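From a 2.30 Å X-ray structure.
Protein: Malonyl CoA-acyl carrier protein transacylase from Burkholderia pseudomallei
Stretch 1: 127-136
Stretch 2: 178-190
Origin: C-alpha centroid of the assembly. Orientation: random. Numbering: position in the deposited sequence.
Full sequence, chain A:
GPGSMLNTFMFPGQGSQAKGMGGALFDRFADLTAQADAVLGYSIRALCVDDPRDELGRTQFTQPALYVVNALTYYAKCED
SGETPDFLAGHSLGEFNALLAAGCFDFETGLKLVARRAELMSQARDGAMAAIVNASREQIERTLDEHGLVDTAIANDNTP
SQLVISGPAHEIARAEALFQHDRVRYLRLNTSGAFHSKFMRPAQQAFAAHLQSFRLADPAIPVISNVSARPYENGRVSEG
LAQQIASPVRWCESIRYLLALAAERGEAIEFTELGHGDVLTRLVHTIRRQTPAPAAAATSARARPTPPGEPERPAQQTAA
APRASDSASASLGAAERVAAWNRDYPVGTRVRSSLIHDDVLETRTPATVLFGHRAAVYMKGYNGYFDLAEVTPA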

# COMPACT_ATOMS: atom_id res chain seq x y z
N GLY A 127 -4.61 -18.22 3.48
CA GLY A 127 -3.59 -17.71 2.56
C GLY A 127 -2.37 -17.19 3.28
O GLY A 127 -2.33 -17.14 4.53
N ALA A 128 -1.36 -16.81 2.49
CA ALA A 128 -0.13 -16.29 2.99
C ALA A 128 0.60 -15.48 1.88
O ALA A 128 0.20 -15.49 0.69
CB ALA A 128 0.72 -17.41 3.43
N MET A 129 1.70 -14.82 2.29
CA MET A 129 2.56 -14.04 1.40
C MET A 129 4.02 -14.12 1.86
O MET A 129 4.28 -14.36 3.04
CB MET A 129 2.13 -12.56 1.39
CG MET A 129 0.62 -12.30 1.14
SD MET A 129 0.21 -10.56 1.37
CE MET A 129 0.85 -9.78 -0.12
N ALA A 130 4.95 -13.89 0.95
CA ALA A 130 6.36 -13.95 1.22
C ALA A 130 7.04 -13.06 0.24
O ALA A 130 6.65 -12.98 -0.91
CB ALA A 130 6.87 -15.34 1.10
N ALA A 131 8.05 -12.35 0.69
CA ALA A 131 8.74 -11.44 -0.15
C ALA A 131 9.96 -12.18 -0.64
O ALA A 131 10.63 -12.90 0.15
CB ALA A 131 9.15 -10.20 0.64
N ILE A 132 10.24 -12.02 -1.93
CA ILE A 132 11.38 -12.71 -2.55
C ILE A 132 12.38 -11.66 -2.98
O ILE A 132 12.01 -10.64 -3.56
CB ILE A 132 10.96 -13.54 -3.78
CG1 ILE A 132 9.70 -14.39 -3.51
CG2 ILE A 132 12.12 -14.38 -4.32
CD1 ILE A 132 9.73 -15.21 -2.29
N VAL A 133 13.64 -11.89 -2.67
CA VAL A 133 14.69 -10.95 -3.03
C VAL A 133 15.68 -11.63 -3.98
O VAL A 133 16.09 -12.77 -3.74
CB VAL A 133 15.35 -10.30 -1.74
CG1 VAL A 133 15.92 -11.36 -0.79
CG2 VAL A 133 16.42 -9.30 -2.09
N ASN A 134 15.98 -10.95 -5.08
CA ASN A 134 17.04 -11.32 -6.06
C ASN A 134 16.70 -12.40 -7.10
O ASN A 134 17.58 -13.04 -7.69
CB ASN A 134 18.41 -11.56 -5.40
CG ASN A 134 18.96 -10.31 -4.78
OD1 ASN A 134 19.36 -10.30 -3.60
ND2 ASN A 134 18.99 -9.22 -5.56
N ALA A 135 15.40 -12.54 -7.34
CA ALA A 135 14.90 -13.26 -8.49
C ALA A 135 14.07 -12.29 -9.34
O ALA A 135 13.40 -11.39 -8.82
CB ALA A 135 14.07 -14.48 -8.05
N SER A 136 14.10 -12.48 -10.63
CA SER A 136 13.27 -11.73 -11.50
C SER A 136 11.90 -12.35 -11.51
O SER A 136 11.71 -13.37 -10.97
CB SER A 136 13.86 -11.71 -12.88
OG SER A 136 13.73 -12.95 -13.43
N LEU A 178 12.38 -23.10 -2.17
CA LEU A 178 12.71 -22.87 -3.56
C LEU A 178 13.41 -21.59 -3.83
O LEU A 178 13.92 -21.40 -4.87
CB LEU A 178 11.50 -22.96 -4.45
CG LEU A 178 10.59 -24.14 -4.26
CD1 LEU A 178 9.32 -23.97 -4.93
CD2 LEU A 178 11.26 -25.35 -4.68
N PHE A 179 13.37 -20.70 -2.86
CA PHE A 179 13.95 -19.40 -2.99
C PHE A 179 15.02 -19.14 -1.93
O PHE A 179 15.13 -18.05 -1.43
CB PHE A 179 12.87 -18.31 -2.96
CG PHE A 179 11.87 -18.43 -4.07
CD1 PHE A 179 12.19 -18.14 -5.35
CD2 PHE A 179 10.61 -18.90 -3.81
CE1 PHE A 179 11.30 -18.31 -6.30
CE2 PHE A 179 9.71 -19.04 -4.76
CZ PHE A 179 10.04 -18.74 -6.00
N GLN A 180 15.78 -20.15 -1.58
CA GLN A 180 16.92 -19.94 -0.71
C GLN A 180 18.12 -20.59 -1.29
O GLN A 180 18.39 -21.73 -1.07
CB GLN A 180 16.66 -20.42 0.67
CG GLN A 180 15.77 -19.52 1.40
CD GLN A 180 14.98 -20.23 2.42
OE1 GLN A 180 13.98 -19.74 2.86
NE2 GLN A 180 15.41 -21.41 2.78
N HIS A 181 18.83 -19.80 -2.06
CA HIS A 181 19.96 -20.28 -2.74
C HIS A 181 20.56 -19.16 -3.49
O HIS A 181 19.84 -18.29 -3.92
CB HIS A 181 19.53 -21.32 -3.73
CG HIS A 181 18.80 -20.75 -4.90
ND1 HIS A 181 19.43 -20.42 -6.08
CD2 HIS A 181 17.50 -20.48 -5.08
CE1 HIS A 181 18.54 -19.97 -6.93
NE2 HIS A 181 17.36 -20.00 -6.35
N ASP A 182 21.87 -19.23 -3.67
CA ASP A 182 22.66 -18.21 -4.32
C ASP A 182 22.42 -16.82 -3.74
O ASP A 182 22.69 -16.61 -2.60
CB ASP A 182 22.39 -18.24 -5.79
CG ASP A 182 22.84 -19.50 -6.41
OD1 ASP A 182 22.00 -20.27 -6.89
OD2 ASP A 182 24.05 -19.73 -6.43
N ARG A 183 21.91 -15.87 -4.49
CA ARG A 183 21.57 -14.60 -3.86
C ARG A 183 20.14 -14.53 -3.37
O ARG A 183 19.87 -13.97 -2.33
CB ARG A 183 21.92 -13.40 -4.74
N VAL A 184 19.24 -15.13 -4.13
CA VAL A 184 17.83 -15.27 -3.80
C VAL A 184 17.53 -15.54 -2.34
O VAL A 184 18.02 -16.47 -1.79
CB VAL A 184 17.23 -16.39 -4.63
CG1 VAL A 184 15.78 -16.34 -4.59
CG2 VAL A 184 17.69 -16.27 -6.02
N ARG A 185 16.70 -14.69 -1.74
CA ARG A 185 16.25 -14.86 -0.35
C ARG A 185 14.73 -14.82 -0.22
O ARG A 185 14.02 -14.34 -1.10
CB ARG A 185 16.89 -13.81 0.56
CG ARG A 185 18.41 -14.00 0.88
CD ARG A 185 18.96 -12.99 1.99
NE ARG A 185 19.02 -11.58 1.56
CZ ARG A 185 18.52 -10.53 2.24
NH1 ARG A 185 17.94 -10.69 3.44
NH2 ARG A 185 18.63 -9.30 1.72
N TYR A 186 14.23 -15.36 0.88
CA TYR A 186 12.81 -15.51 1.10
C TYR A 186 12.38 -15.05 2.46
O TYR A 186 12.99 -15.35 3.41
CB TYR A 186 12.42 -16.97 0.87
CG TYR A 186 11.06 -17.45 1.32
CD1 TYR A 186 10.08 -17.77 0.42
CD2 TYR A 186 10.80 -17.66 2.63
CE1 TYR A 186 8.90 -18.24 0.81
CE2 TYR A 186 9.63 -18.12 3.03
CZ TYR A 186 8.67 -18.41 2.12
OH TYR A 186 7.47 -18.87 2.55
N LEU A 187 11.30 -14.32 2.53
CA LEU A 187 10.76 -13.90 3.81
C LEU A 187 9.26 -14.07 3.93
O LEU A 187 8.53 -13.43 3.29
CB LEU A 187 11.21 -12.48 4.13
CG LEU A 187 10.87 -11.79 5.46
CD1 LEU A 187 11.30 -12.54 6.71
CD2 LEU A 187 11.28 -10.33 5.48
N ARG A 188 8.83 -14.95 4.80
CA ARG A 188 7.43 -15.11 5.13
C ARG A 188 6.90 -13.87 5.81
O ARG A 188 7.54 -13.32 6.68
CB ARG A 188 7.18 -16.31 6.02
CG ARG A 188 5.72 -16.55 6.34
CD ARG A 188 5.08 -17.57 5.48
NE ARG A 188 3.68 -17.88 5.70
CZ ARG A 188 3.22 -19.10 5.88
NH1 ARG A 188 4.05 -20.11 5.90
NH2 ARG A 188 1.95 -19.32 6.05
N LEU A 189 5.72 -13.43 5.40
CA LEU A 189 5.15 -12.22 5.94
C LEU A 189 4.05 -12.56 6.88
O LEU A 189 3.58 -13.65 6.92
CB LEU A 189 4.63 -11.30 4.85
CG LEU A 189 5.47 -10.91 3.65
CD1 LEU A 189 4.73 -9.93 2.86
CD2 LEU A 189 6.75 -10.36 4.04
N ASN A 190 3.63 -11.58 7.65
CA ASN A 190 2.50 -11.76 8.54
C ASN A 190 1.10 -11.48 8.08
O ASN A 190 0.68 -10.37 8.05
CB ASN A 190 2.75 -11.07 9.82
CG ASN A 190 3.15 -11.98 10.83
OD1 ASN A 190 2.34 -12.49 11.56
ND2 ASN A 190 4.44 -12.24 10.90
O HOH W 1 1.69 -15.17 5.72

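Two antiparallel strands, 127-133 and a shorter one around 185-188, lie edge to edge, and the backbone sets the frame into which the side chains must fit. Ala131 and Leu187 exchange a pair of hydrogen bonds, N to O and O to N, each 2.9 Å. Val133 and Arg185 repeat the pattern, with Val133 N to Arg185 O at 2.9 Å and Arg185 N to Val133 O at 2.8 Å. Leu189 N extends the ladder to Met129 O at 2.9 Å, and beside that rung a water donates to Leu189 O at 2.7 Å.

Alternation then sorts the side chains. Ala130, Ile132, Tyr186 and Arg188 share one face, and there the small Ala130 sits against the large Tyr186. The methyl of Ala130 leaves space for the Tyr186 ring, its CB lying 3.6 Å from CE1. Ile132 fills the neighbouring space: its CD1 lies 3.7 Å from Tyr186 CD1 and also 4.1 Å from Phe179 CD2, with its CG2 3.9 Å from Phe179 CD1 and 4.2 Å from Val184 CG1. A branched, buried side chain suits this spot because it can touch the strand partner and the preceding loop at once. Farther along, Ala128 is short enough for the long Arg188 side chain to pass close, its NH2 3.5 Å from Ala128 CB.

The other face, carrying Ala131, Val133, Arg185 and Leu187, is more open. Val133 CG1 lies over one face of the Arg185 guanidinium, so a largely exposed arginine still offers a flat surface to an aliphatic bump. Past the bridged pairs, Leu189 points toward the first stretch and straddles it, CD1 4.0 Å from Met129 CB and CD2 4.2 Å from Ala131 CB. Altogether the contact buries 724 Å², counting both sides.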